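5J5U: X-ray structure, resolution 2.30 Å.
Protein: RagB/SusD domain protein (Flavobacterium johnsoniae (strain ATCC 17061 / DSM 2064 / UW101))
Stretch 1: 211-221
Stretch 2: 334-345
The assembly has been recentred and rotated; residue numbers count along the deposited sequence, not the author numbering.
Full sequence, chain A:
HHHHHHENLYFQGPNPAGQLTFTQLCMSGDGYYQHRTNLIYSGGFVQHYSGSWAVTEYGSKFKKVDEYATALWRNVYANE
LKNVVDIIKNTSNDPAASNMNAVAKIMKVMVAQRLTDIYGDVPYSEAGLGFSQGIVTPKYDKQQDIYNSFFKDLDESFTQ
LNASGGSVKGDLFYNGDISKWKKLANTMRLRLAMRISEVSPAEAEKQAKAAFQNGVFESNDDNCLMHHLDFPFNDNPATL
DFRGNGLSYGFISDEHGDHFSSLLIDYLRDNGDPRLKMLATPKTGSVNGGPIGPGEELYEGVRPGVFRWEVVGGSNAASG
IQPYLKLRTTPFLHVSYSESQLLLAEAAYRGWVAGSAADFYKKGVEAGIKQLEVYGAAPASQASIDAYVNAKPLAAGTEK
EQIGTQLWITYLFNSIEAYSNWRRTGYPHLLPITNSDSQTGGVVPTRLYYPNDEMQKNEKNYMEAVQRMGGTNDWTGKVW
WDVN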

# COMPACT_ATOMS: atom_id res chain seq x y z
N ALA A 211 -11.19 14.20 -9.04
CA ALA A 211 -11.06 13.76 -7.66
C ALA A 211 -10.85 14.96 -6.75
O ALA A 211 -11.51 15.11 -5.72
CB ALA A 211 -9.90 12.77 -7.52
N PHE A 212 -9.92 15.81 -7.16
CA PHE A 212 -9.57 17.00 -6.41
C PHE A 212 -10.78 17.91 -6.16
O PHE A 212 -10.99 18.40 -5.05
CB PHE A 212 -8.48 17.76 -7.15
CG PHE A 212 -8.08 19.04 -6.49
CD1 PHE A 212 -7.84 19.08 -5.12
CD2 PHE A 212 -7.95 20.20 -7.23
CE1 PHE A 212 -7.47 20.25 -4.51
CE2 PHE A 212 -7.58 21.38 -6.62
CZ PHE A 212 -7.33 21.40 -5.26
N GLN A 213 -11.60 18.11 -7.19
CA GLN A 213 -12.68 19.06 -7.07
C GLN A 213 -13.85 18.46 -6.30
O GLN A 213 -14.49 19.17 -5.52
CB GLN A 213 -13.11 19.54 -8.46
CG GLN A 213 -12.00 20.31 -9.17
CD GLN A 213 -12.45 20.98 -10.46
OE1 GLN A 213 -13.30 20.46 -11.19
NE2 GLN A 213 -11.89 22.14 -10.74
N ASN A 214 -14.09 17.16 -6.44
CA ASN A 214 -15.12 16.53 -5.64
C ASN A 214 -14.77 16.51 -4.14
O ASN A 214 -15.65 16.46 -3.28
CB ASN A 214 -15.36 15.09 -6.11
CG ASN A 214 -16.09 15.01 -7.44
OD1 ASN A 214 -16.23 16.01 -8.14
ND2 ASN A 214 -16.54 13.81 -7.79
N GLY A 215 -13.47 16.54 -3.84
CA GLY A 215 -13.00 16.65 -2.47
C GLY A 215 -12.37 15.42 -1.84
O GLY A 215 -13.07 14.48 -1.48
N VAL A 216 -11.04 15.44 -1.67
CA VAL A 216 -10.37 14.31 -1.03
C VAL A 216 -10.28 14.51 0.48
O VAL A 216 -10.94 15.38 1.03
CB VAL A 216 -8.95 14.07 -1.62
CG1 VAL A 216 -9.05 13.64 -3.08
CG2 VAL A 216 -8.06 15.30 -1.45
N PHE A 217 -9.46 13.69 1.14
CA PHE A 217 -9.26 13.82 2.58
C PHE A 217 -8.87 15.25 2.94
O PHE A 217 -8.13 15.90 2.17
CB PHE A 217 -8.19 12.84 3.07
CG PHE A 217 -8.64 11.41 3.09
CD1 PHE A 217 -9.98 11.08 3.03
CD2 PHE A 217 -7.70 10.38 3.20
CE1 PHE A 217 -10.38 9.76 3.06
CE2 PHE A 217 -8.10 9.06 3.23
CZ PHE A 217 -9.44 8.75 3.16
N GLU A 218 -9.37 15.75 4.07
CA GLU A 218 -9.06 17.13 4.46
C GLU A 218 -8.12 17.20 5.67
O GLU A 218 -7.54 18.24 5.93
CB GLU A 218 -10.33 17.95 4.73
CG GLU A 218 -11.12 18.27 3.46
CD GLU A 218 -12.50 18.84 3.74
OE1 GLU A 218 -12.56 19.96 4.31
OE2 GLU A 218 -13.51 18.18 3.41
N SER A 219 -7.99 16.10 6.40
CA SER A 219 -6.96 15.98 7.44
C SER A 219 -6.79 14.52 7.82
O SER A 219 -7.51 13.66 7.33
CB SER A 219 -7.32 16.78 8.69
OG SER A 219 -8.41 16.17 9.34
N ASN A 220 -5.85 14.26 8.73
CA ASN A 220 -5.61 12.92 9.25
C ASN A 220 -6.84 12.28 9.91
O ASN A 220 -6.90 11.06 10.06
CB ASN A 220 -4.45 12.95 10.23
CG ASN A 220 -3.09 12.87 9.54
OD1 ASN A 220 -2.99 12.95 8.31
ND2 ASN A 220 -2.04 12.71 10.33
N ASP A 221 -7.81 13.11 10.32
CA ASP A 221 -9.06 12.62 10.91
C ASP A 221 -9.88 11.79 9.94
O ASP A 221 -10.70 10.97 10.35
CB ASP A 221 -9.91 13.78 11.40
CG ASP A 221 -9.31 14.49 12.58
OD1 ASP A 221 -8.38 13.92 13.19
OD2 ASP A 221 -9.76 15.61 12.89
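Stretch 2 (334-345) HVSYSESQLLLA

Stretch 2 lies on stretch 1 mainly through apolar and aromatic packing, with no direct hydrogen bond between the two and a single water bridging them near one end. Stretch 1 ends a helix at Asn-214, leaves helical angles at Gly-215 with positive phi, and continues as a loop to a 3-10 segment at Asn-220 and Asp-221. Stretch 2 begins in a weakly bonded strand at about 334-335, passes through Ser-336 at the N-cap position, and runs as a helix from Tyr-337 through Ala-345 and beyond. Ser-336 OG caps the helix by accepting from Glu-339 N at 2.9 Å. The two stretches run in opposite senses: Phe-212 lies nearest Leu-344 (CA to CA 7.8 Å), whereas Phe-217 lies nearest Tyr-337 (CA to CA 5.3 Å), so the gap narrows toward the start of the helix. At the wider end Leu-344 places CD1 3.7 Å from Phe-212 CD1 and 4.0 Å from Val-216 CG2, touching both the helical and the loop part of stretch 1. One turn earlier, Ser-340 CB sits 4.0 Å from Val-216 CG2; its hydroxyl is turned back to its own helix, Ser-340 OG donating to Tyr-337 O at 2.8 Å. Tyr-337 has the largest covered area. Its chi1 is t: Tyr-337 CD1 is 3.7 Å from Phe-217 CB, Tyr-337 CE1 is 3.2 Å from Phe-217 O near the ring plane, and Ser-219 CA stands over one face, 3.6 Å from the ring centroid in a CH-pi contact. Phe-217 in turn directs its ring edge at the backbone leading into the helix, with CE2 3.4 Å from Val-335 O and CD2 3.4 Å from Ser-336 C. Asn-220 OD1 approaches Tyr-337 CB at 3.5 Å. Water 1 donates to Asn-220 OD1 (2.9 Å) and accepts from Ser-338 N (3.1 Å), linking the 3-10 segment to the helix's first turn.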

# COMPACT_ATOMS: atom_id res chain seq x y z
N HIS A 334 -5.23 2.15 5.66
CA HIS A 334 -5.47 1.81 4.24
C HIS A 334 -5.22 2.95 3.25
O HIS A 334 -4.54 2.77 2.24
CB HIS A 334 -6.91 1.32 4.06
CG HIS A 334 -7.16 -0.03 4.64
ND1 HIS A 334 -6.63 -1.19 4.10
CD2 HIS A 334 -7.89 -0.42 5.71
CE1 HIS A 334 -7.02 -2.22 4.82
NE2 HIS A 334 -7.79 -1.78 5.80
N VAL A 335 -5.82 4.11 3.51
CA VAL A 335 -5.69 5.29 2.67
C VAL A 335 -5.50 6.50 3.56
O VAL A 335 -6.14 6.61 4.61
CB VAL A 335 -6.91 5.49 1.75
CG1 VAL A 335 -6.56 6.46 0.64
CG2 VAL A 335 -7.45 4.14 1.18
N SER A 336 -4.66 7.44 3.15
CA SER A 336 -4.24 8.47 4.08
C SER A 336 -4.35 9.88 3.52
O SER A 336 -4.41 10.08 2.30
CB SER A 336 -2.80 8.22 4.52
OG SER A 336 -1.89 8.50 3.47
N TYR A 337 -4.38 10.85 4.43
CA TYR A 337 -4.39 12.26 4.06
C TYR A 337 -3.02 12.66 3.51
O TYR A 337 -2.90 13.41 2.52
CB TYR A 337 -4.75 13.13 5.27
CG TYR A 337 -4.66 14.62 5.00
CD1 TYR A 337 -5.48 15.22 4.06
CD2 TYR A 337 -3.75 15.42 5.67
CE1 TYR A 337 -5.41 16.57 3.80
CE2 TYR A 337 -3.67 16.79 5.42
CZ TYR A 337 -4.51 17.35 4.47
OH TYR A 337 -4.45 18.69 4.19
N SER A 338 -1.98 12.12 4.14
CA SER A 338 -0.62 12.32 3.67
C SER A 338 -0.52 11.91 2.20
O SER A 338 -0.02 12.66 1.36
CB SER A 338 0.37 11.53 4.53
OG SER A 338 1.67 11.57 3.96
N GLU A 339 -1.01 10.71 1.89
CA GLU A 339 -1.02 10.22 0.51
C GLU A 339 -1.73 11.19 -0.45
O GLU A 339 -1.18 11.53 -1.48
CB GLU A 339 -1.67 8.83 0.44
CG GLU A 339 -2.22 8.49 -0.93
CD GLU A 339 -2.85 7.11 -0.99
OE1 GLU A 339 -3.21 6.60 0.10
OE2 GLU A 339 -2.99 6.56 -2.11
N SER A 340 -2.94 11.61 -0.10
CA SER A 340 -3.73 12.48 -0.99
C SER A 340 -2.98 13.77 -1.26
O SER A 340 -2.98 14.26 -2.39
CB SER A 340 -5.11 12.78 -0.40
OG SER A 340 -5.04 13.57 0.78
N GLN A 341 -2.33 14.31 -0.23
CA GLN A 341 -1.60 15.57 -0.41
C GLN A 341 -0.35 15.38 -1.26
O GLN A 341 0.01 16.24 -2.05
CB GLN A 341 -1.24 16.18 0.95
CG GLN A 341 -2.44 16.60 1.78
CD GLN A 341 -3.43 17.41 0.97
OE1 GLN A 341 -3.21 18.59 0.72
NE2 GLN A 341 -4.53 16.78 0.56
N LEU A 342 0.31 14.23 -1.11
CA LEU A 342 1.53 13.98 -1.89
C LEU A 342 1.18 13.71 -3.37
O LEU A 342 1.86 14.17 -4.29
CB LEU A 342 2.31 12.82 -1.27
CG LEU A 342 3.02 13.13 0.05
CD1 LEU A 342 3.68 11.90 0.67
CD2 LEU A 342 4.06 14.21 -0.13
N LEU A 343 0.07 13.02 -3.60
CA LEU A 343 -0.44 12.81 -4.96
C LEU A 343 -0.84 14.14 -5.59
O LEU A 343 -0.52 14.40 -6.74
CB LEU A 343 -1.64 11.85 -4.95
CG LEU A 343 -1.35 10.40 -4.54
CD1 LEU A 343 -2.63 9.63 -4.33
CD2 LEU A 343 -0.44 9.72 -5.56
N LEU A 344 -1.50 15.00 -4.82
CA LEU A 344 -1.84 16.33 -5.33
C LEU A 344 -0.58 17.15 -5.62
O LEU A 344 -0.57 17.93 -6.57
CB LEU A 344 -2.76 17.07 -4.35
CG LEU A 344 -4.19 16.50 -4.44
CD1 LEU A 344 -5.14 17.13 -3.43
CD2 LEU A 344 -4.75 16.58 -5.88
N ALA A 345 0.49 16.96 -4.84
CA ALA A 345 1.77 17.60 -5.17
C ALA A 345 2.23 17.17 -6.56
O ALA A 345 2.60 18.01 -7.40
CB ALA A 345 2.85 17.26 -4.13
O HOH W 1 -2.18 10.60 6.79